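Local coordinates for adenosine monophosphate-protein transferase (Pyrococcus horikoshii, PDB 2D16), which is of unknown function but belongs to the adenosine-specific kinase family and may transfer AMP to proteins, at residues I18-L32 and N94-A106. Numbering follows the deposited sequence.
Sequences IIGQGNFSIFTVDDL and NVLNTIKNHPAVA
Val95 and Ile99, one turn apart on helix 94-100, both meet the end of Ile18 on strand 18-22, a compact example of a helix that lies over a strand and runs nearly parallel to it (10° between the axes of the two segments, 11.2 Å at closest approach). Ile18 CD1 lies 3.6 Å from Val95 CG2, while it and Ile99 CD1 come tip to tip at 3.7 Å. Farther along, His102 turns back to helix 25-32; its chi1 of -169° sets CG opposite the backbone N and swings the ring to Asp31. There His102 NE2 donates to the anti lone pair of Asp31 OD2 over 2.7 Å, the oxygen tilted somewhat out of the ring plane; the carboxylate is turned 67° from the ring, and its other oxygen pairs with Arg34. His102 ND1 accepts a hydrogen bond from Ala104 N at 3.0 Å. The two bonds hold the ring's rotation, and Pro103 CD packs near the rim of one face, with Leu32 CB more loosely over the opposite one. Ala104 CB touches Thr28 OG1, a hydroxyl that donates to Asn23 O. The side chain of Val105 then crosses that of Leu32 at about a right angle, and Ala106 N bonds Gln21 O at 2.8 Å, in the carbonyl plane. A type I turn, His102 to Val105, thus leads into the antiparallel pairing of Gly22 with Val105, where strand 105-112 starts, outermost in this chain's five-stranded antiparallel sheet: an alpha+beta arrangement, helices 25-39 and 92-100 layered on it.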
# COMPACT_ATOMS: atom_id res chain seq x y z
N ILE A 18 -23.09 -32.42 -27.93
CA ILE A 18 -21.76 -32.91 -28.26
C ILE A 18 -21.86 -34.43 -28.30
O ILE A 18 -22.34 -35.05 -27.35
CB ILE A 18 -20.71 -32.51 -27.20
CG1 ILE A 18 -20.70 -30.99 -27.01
CG2 ILE A 18 -19.33 -32.99 -27.63
CD1 ILE A 18 -19.77 -30.51 -25.90
N ILE A 19 -21.43 -35.03 -29.41
CA ILE A 19 -21.49 -36.48 -29.55
C ILE A 19 -20.06 -36.98 -29.71
O ILE A 19 -19.29 -36.40 -30.47
CB ILE A 19 -22.28 -36.91 -30.81
CG1 ILE A 19 -23.63 -36.18 -30.87
CG2 ILE A 19 -22.48 -38.42 -30.80
CD1 ILE A 19 -24.57 -36.51 -29.72
N GLY A 20 -19.71 -38.04 -28.99
CA GLY A 20 -18.35 -38.55 -29.09
C GLY A 20 -18.25 -40.06 -28.97
O GLY A 20 -19.25 -40.75 -28.74
N GLN A 21 -17.04 -40.57 -29.14
CA GLN A 21 -16.77 -42.00 -29.04
C GLN A 21 -15.76 -42.18 -27.92
O GLN A 21 -14.69 -41.56 -27.93
CB GLN A 21 -16.20 -42.53 -30.37
CG GLN A 21 -15.96 -44.05 -30.39
CD GLN A 21 -17.25 -44.86 -30.54
OE1 GLN A 21 -18.21 -44.41 -31.16
NE2 GLN A 21 -17.27 -46.05 -29.95
N GLY A 22 -16.10 -43.02 -26.94
CA GLY A 22 -15.21 -43.23 -25.82
C GLY A 22 -14.93 -44.69 -25.49
O GLY A 22 -14.96 -45.55 -26.37
N ASN A 23 -14.65 -44.94 -24.22
CA ASN A 23 -14.33 -46.28 -23.74
C ASN A 23 -14.59 -46.35 -22.24
O ASN A 23 -14.61 -45.33 -21.55
CB ASN A 23 -12.85 -46.57 -24.04
CG ASN A 23 -12.33 -47.81 -23.34
OD1 ASN A 23 -11.93 -47.75 -22.17
ND2 ASN A 23 -12.33 -48.94 -24.04
N PHE A 24 -14.81 -47.57 -21.73
CA PHE A 24 -15.04 -47.79 -20.30
C PHE A 24 -16.23 -46.98 -19.80
O PHE A 24 -16.13 -46.22 -18.83
CB PHE A 24 -13.76 -47.41 -19.54
CG PHE A 24 -13.67 -47.97 -18.14
CD1 PHE A 24 -14.54 -48.96 -17.70
CD2 PHE A 24 -12.69 -47.51 -17.27
CE1 PHE A 24 -14.44 -49.49 -16.41
CE2 PHE A 24 -12.58 -48.03 -15.97
CZ PHE A 24 -13.45 -49.02 -15.55
N SER A 25 -17.37 -47.18 -20.46
CA SER A 25 -18.60 -46.46 -20.14
C SER A 25 -18.99 -46.29 -18.67
O SER A 25 -19.33 -45.19 -18.25
CB SER A 25 -19.77 -47.10 -20.89
OG SER A 25 -19.56 -47.05 -22.28
N ILE A 26 -18.94 -47.36 -17.87
CA ILE A 26 -19.35 -47.21 -16.47
C ILE A 26 -18.50 -46.23 -15.68
O ILE A 26 -18.99 -45.57 -14.77
CB ILE A 26 -19.39 -48.57 -15.72
CG1 ILE A 26 -18.02 -49.25 -15.74
CG2 ILE A 26 -20.46 -49.46 -16.34
CD1 ILE A 26 -17.98 -50.54 -14.95
N PHE A 27 -17.22 -46.12 -16.03
CA PHE A 27 -16.33 -45.19 -15.35
C PHE A 27 -16.44 -43.81 -15.97
O PHE A 27 -16.62 -42.80 -15.29
CB PHE A 27 -14.88 -45.66 -15.47
CG PHE A 27 -13.87 -44.62 -15.06
CD1 PHE A 27 -13.54 -44.44 -13.72
CD2 PHE A 27 -13.27 -43.80 -16.01
CE1 PHE A 27 -12.63 -43.47 -13.33
CE2 PHE A 27 -12.35 -42.82 -15.63
CZ PHE A 27 -12.03 -42.65 -14.29
N THR A 28 -16.31 -43.78 -17.29
CA THR A 28 -16.32 -42.55 -18.05
C THR A 28 -17.57 -41.68 -17.97
O THR A 28 -17.45 -40.45 -17.93
CB THR A 28 -15.99 -42.85 -19.52
OG1 THR A 28 -14.76 -43.59 -19.56
CG2 THR A 28 -15.83 -41.57 -20.33
N VAL A 29 -18.75 -42.28 -17.94
CA VAL A 29 -19.96 -41.48 -17.87
C VAL A 29 -19.91 -40.54 -16.66
O VAL A 29 -20.26 -39.36 -16.75
CB VAL A 29 -21.24 -42.36 -17.81
CG1 VAL A 29 -21.36 -43.05 -16.46
CG2 VAL A 29 -22.47 -41.50 -18.10
N ASP A 30 -19.43 -41.06 -15.53
CA ASP A 30 -19.31 -40.28 -14.30
C ASP A 30 -18.08 -39.37 -14.31
O ASP A 30 -18.16 -38.19 -13.96
CB ASP A 30 -19.21 -41.20 -13.08
CG ASP A 30 -20.57 -41.70 -12.59
OD1 ASP A 30 -21.59 -41.46 -13.27
OD2 ASP A 30 -20.59 -42.33 -11.52
N ASP A 31 -16.94 -39.92 -14.70
CA ASP A 31 -15.70 -39.16 -14.70
C ASP A 31 -15.69 -37.99 -15.68
O ASP A 31 -15.16 -36.92 -15.37
CB ASP A 31 -14.52 -40.09 -15.00
CG ASP A 31 -13.21 -39.53 -14.48
OD1 ASP A 31 -13.07 -39.41 -13.24
OD2 ASP A 31 -12.33 -39.20 -15.30
N LEU A 32 -16.28 -38.18 -16.85
CA LEU A 32 -16.34 -37.10 -17.83
C LEU A 32 -17.31 -36.03 -17.33
O LEU A 32 -17.12 -34.84 -17.57
CB LEU A 32 -16.77 -37.65 -19.19
CG LEU A 32 -16.78 -36.70 -20.40
CD1 LEU A 32 -15.48 -35.92 -20.48
CD2 LEU A 32 -17.01 -37.52 -21.67
N ASN A 94 -15.84 -23.67 -24.88
CA ASN A 94 -15.39 -23.64 -23.49
C ASN A 94 -15.14 -25.05 -22.94
O ASN A 94 -14.49 -25.20 -21.91
CB ASN A 94 -16.44 -22.99 -22.58
CG ASN A 94 -16.92 -21.64 -23.07
OD1 ASN A 94 -18.12 -21.38 -23.19
ND2 ASN A 94 -15.96 -20.77 -23.39
N VAL A 95 -15.65 -26.07 -23.63
CA VAL A 95 -15.52 -27.44 -23.11
C VAL A 95 -14.90 -28.52 -23.98
O VAL A 95 -14.58 -29.60 -23.48
CB VAL A 95 -16.90 -27.98 -22.66
CG1 VAL A 95 -17.61 -26.96 -21.77
CG2 VAL A 95 -17.74 -28.33 -23.86
N LEU A 96 -14.74 -28.27 -25.28
CA LEU A 96 -14.19 -29.31 -26.15
C LEU A 96 -12.82 -29.83 -25.73
O LEU A 96 -12.58 -31.03 -25.77
CB LEU A 96 -14.15 -28.82 -27.60
CG LEU A 96 -15.53 -28.77 -28.28
CD1 LEU A 96 -15.41 -28.04 -29.60
CD2 LEU A 96 -16.06 -30.18 -28.50
N ASN A 97 -11.92 -28.93 -25.33
CA ASN A 97 -10.59 -29.38 -24.92
C ASN A 97 -10.67 -30.26 -23.67
O ASN A 97 -9.89 -31.20 -23.52
CB ASN A 97 -9.67 -28.18 -24.71
CG ASN A 97 -9.15 -27.62 -26.02
OD1 ASN A 97 -9.49 -28.12 -27.09
ND2 ASN A 97 -8.33 -26.58 -25.95
N THR A 98 -11.61 -29.96 -22.77
CA THR A 98 -11.76 -30.77 -21.56
C THR A 98 -12.16 -32.20 -21.95
O THR A 98 -11.69 -33.17 -21.37
CB THR A 98 -12.84 -30.17 -20.63
OG1 THR A 98 -12.37 -28.92 -20.10
CG2 THR A 98 -13.15 -31.11 -19.47
N ILE A 99 -13.03 -32.31 -22.96
CA ILE A 99 -13.47 -33.62 -23.42
C ILE A 99 -12.37 -34.35 -24.18
O ILE A 99 -12.11 -35.53 -23.94
CB ILE A 99 -14.71 -33.49 -24.32
CG1 ILE A 99 -15.84 -32.82 -23.53
CG2 ILE A 99 -15.15 -34.87 -24.81
CD1 ILE A 99 -17.04 -32.42 -24.37
N LYS A 100 -11.72 -33.65 -25.11
CA LYS A 100 -10.64 -34.25 -25.89
C LYS A 100 -9.49 -34.70 -24.99
O LYS A 100 -8.79 -35.68 -25.29
CB LYS A 100 -10.11 -33.26 -26.94
CG LYS A 100 -11.06 -33.01 -28.10
CD LYS A 100 -10.50 -32.01 -29.12
CE LYS A 100 -10.29 -30.64 -28.51
NZ LYS A 100 -9.91 -29.61 -29.53
N ASN A 101 -9.31 -34.00 -23.87
CA ASN A 101 -8.23 -34.32 -22.95
C ASN A 101 -8.54 -35.47 -22.00
O ASN A 101 -7.66 -35.93 -21.27
CB ASN A 101 -7.84 -33.09 -22.13
CG ASN A 101 -7.28 -31.96 -23.00
OD1 ASN A 101 -6.62 -32.21 -24.01
ND2 ASN A 101 -7.53 -30.72 -22.59
N HIS A 102 -9.79 -35.95 -21.99
CA HIS A 102 -10.14 -37.04 -21.09
C HIS A 102 -9.49 -38.33 -21.58
O HIS A 102 -9.58 -38.68 -22.76
CB HIS A 102 -11.65 -37.21 -21.00
CG HIS A 102 -12.07 -38.13 -19.89
ND1 HIS A 102 -12.06 -39.50 -20.02
CD2 HIS A 102 -12.46 -37.87 -18.62
CE1 HIS A 102 -12.43 -40.05 -18.87
NE2 HIS A 102 -12.67 -39.08 -18.01
N PRO A 103 -8.83 -39.07 -20.67
CA PRO A 103 -8.14 -40.32 -21.01
C PRO A 103 -8.97 -41.48 -21.57
O PRO A 103 -8.41 -42.42 -22.12
CB PRO A 103 -7.44 -40.69 -19.70
CG PRO A 103 -8.41 -40.19 -18.66
CD PRO A 103 -8.79 -38.83 -19.21
N ALA A 104 -10.29 -41.41 -21.45
CA ALA A 104 -11.15 -42.47 -21.97
C ALA A 104 -11.93 -42.03 -23.20
O ALA A 104 -12.83 -42.74 -23.67
CB ALA A 104 -12.10 -42.97 -20.87
N VAL A 105 -11.60 -40.86 -23.73
CA VAL A 105 -12.27 -40.36 -24.92
C VAL A 105 -11.39 -40.61 -26.13
O VAL A 105 -10.20 -40.31 -26.12
CB VAL A 105 -12.56 -38.84 -24.80
CG1 VAL A 105 -12.98 -38.28 -26.16
CG2 VAL A 105 -13.67 -38.61 -23.78
N ALA A 106 -11.99 -41.19 -27.17
CA ALA A 106 -11.25 -41.47 -28.40
C ALA A 106 -11.37 -40.26 -29.31
O ALA A 106 -10.37 -39.71 -29.77
CB ALA A 106 -11.83 -42.70 -29.09